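Local atomic coordinates of D-hydantoinase (Ralstonia pickettii, PDB entry 1NFG), a protein that hydrolyses the cyclic amide bond of hydantoin derivatives with two bound zinc ions, probably with selectivity for the D forms. Residues Ala202-Tyr205 against His206-Arg210. Sequence-based numbering, arbitrary orientation.
Sequences APIY and HALSR
The carbonyl oxygen of Tyr205 accepts from Ser209 N at 2.9 Å and has Ser209 OG beside it at 2.7 Å. With chi1 at 64°, the hydroxyl of Ser209 sits between its own backbone N and carbonyl carbon and is turned back over the preceding turn, where His206 O lies 2.9 Å from Ser209 OG; the one hydroxyl proton may go to Tyr205 O or to His206 O. One residue earlier, Leu208 N bonds Ile204 O at 3.1 Å, nearly straight, while Ala207 N makes a weak, bent bond to that oxygen. His206 N reaches Pro203 O at 2.7 Å, an i to i+3 bond of the 3-10 kind, near the start of the helical segment. On the flank of this short helix, CD1 of Leu208 comes obliquely against the Tyr205 ring, 3.7 Å from CE1, and also approaches Ile204 CG2. Phe195 of helix 185-197 meets the Tyr205 ring with the planes at about 45° and touches Leu208 as well. His206 extends its imidazole away from this side, CG anti to the backbone N (chi1 168°), and NE2 bonds Phe285 O beside Thr286 and Asn335, probable substrate-binding residues. The helix thus joins an apolar flank packed on helix 185-197 to a histidine anchored by a main-chain carbonyl, consistent with second-shell support of the substrate pocket.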
loop_
_atom_site.group_PDB
_atom_site.type_symbol
_atom_site.label_atom_id
_atom_site.label_comp_id
_atom_site.label_asym_id
_atom_site.label_seq_id
_atom_site.Cartn_x
_atom_site.Cartn_y
_atom_site.Cartn_z
ATOM N N ALA A 202 13.578 -33.300 5.480
ATOM C CA ALA A 202 12.672 -33.627 4.380
ATOM C C ALA A 202 12.607 -32.491 3.346
ATOM O O ALA A 202 12.955 -31.346 3.639
ATOM C CB ALA A 202 11.282 -33.917 4.924
ATOM N N PRO A 203 12.154 -32.798 2.121
ATOM C CA PRO A 203 12.044 -31.812 1.042
ATOM C C PRO A 203 11.260 -30.554 1.401
ATOM O O PRO A 203 11.598 -29.458 0.948
ATOM C CB PRO A 203 11.370 -32.602 -0.071
ATOM C CG PRO A 203 11.900 -33.987 0.148
ATOM C CD PRO A 203 11.767 -34.136 1.641
ATOM N N ILE A 204 10.217 -30.712 2.213
ATOM C CA ILE A 204 9.382 -29.582 2.611
ATOM C C ILE A 204 10.202 -28.420 3.138
ATOM O O ILE A 204 9.866 -27.253 2.920
ATOM C CB ILE A 204 8.412 -29.962 3.721
ATOM C CG1 ILE A 204 7.972 -31.416 3.543
ATOM C CG2 ILE A 204 7.216 -29.008 3.693
ATOM C CD1 ILE A 204 7.163 -31.970 4.715
ATOM N N TYR A 205 11.278 -28.740 3.841
ATOM C CA TYR A 205 12.118 -27.702 4.406
ATOM C C TYR A 205 12.863 -26.882 3.370
ATOM O O TYR A 205 13.451 -25.849 3.686
ATOM C CB TYR A 205 13.050 -28.321 5.448
ATOM C CG TYR A 205 12.238 -28.839 6.611
ATOM C CD1 TYR A 205 11.566 -27.952 7.457
ATOM C CD2 TYR A 205 12.019 -30.206 6.784
ATOM C CE1 TYR A 205 10.688 -28.409 8.438
ATOM C CE2 TYR A 205 11.139 -30.676 7.766
ATOM C CZ TYR A 205 10.476 -29.770 8.585
ATOM O OH TYR A 205 9.578 -30.218 9.529
ATOM N N HIS A 206 12.828 -27.331 2.122
ATOM C CA HIS A 206 13.466 -26.561 1.071
ATOM C C HIS A 206 12.608 -25.309 0.934
ATOM O O HIS A 206 13.118 -24.205 0.783
ATOM C CB HIS A 206 13.472 -27.326 -0.257
ATOM C CG HIS A 206 13.856 -26.481 -1.434
ATOM N ND1 HIS A 206 15.090 -25.877 -1.546
ATOM C CD2 HIS A 206 13.154 -26.106 -2.530
ATOM C CE1 HIS A 206 15.132 -25.165 -2.659
ATOM N NE2 HIS A 206 13.970 -25.286 -3.274
ATOM N N ALA A 207 11.294 -25.495 1.003
ATOM C CA ALA A 207 10.358 -24.387 0.881
ATOM C C ALA A 207 10.341 -23.516 2.131
ATOM O O ALA A 207 10.492 -22.291 2.050
ATOM C CB ALA A 207 8.958 -24.919 0.597
ATOM N N LEU A 208 10.165 -24.146 3.289
ATOM C CA LEU A 208 10.118 -23.407 4.543
ATOM C C LEU A 208 11.410 -22.638 4.817
ATOM O O LEU A 208 11.385 -21.594 5.477
ATOM C CB LEU A 208 9.821 -24.360 5.699
ATOM C CG LEU A 208 8.558 -25.210 5.509
ATOM C CD1 LEU A 208 8.370 -26.131 6.703
ATOM C CD2 LEU A 208 7.346 -24.309 5.333
ATOM N N SER A 209 12.533 -23.136 4.306
ATOM C CA SER A 209 13.811 -22.470 4.530
ATOM C C SER A 209 13.951 -21.202 3.700
ATOM O O SER A 209 14.873 -20.409 3.907
ATOM C CB SER A 209 14.983 -23.424 4.242
ATOM O OG SER A 209 15.039 -23.821 2.882
ATOM N N ARG A 210 13.043 -21.013 2.749
ATOM C CA ARG A 210 13.074 -19.818 1.920
ATOM C C ARG A 210 11.663 -19.347 1.583
ATOM O O ARG A 210 11.210 -19.413 0.439
ATOM C CB ARG A 210 13.922 -20.053 0.657
ATOM C CG ARG A 210 13.752 -21.399 -0.008
ATOM C CD ARG A 210 15.048 -21.852 -0.679
ATOM N NE ARG A 210 15.648 -20.828 -1.534
ATOM C CZ ARG A 210 16.961 -20.696 -1.718
ATOM N NH1 ARG A 210 17.802 -21.519 -1.107
ATOM N NH2 ARG A 210 17.441 -19.741 -2.498
#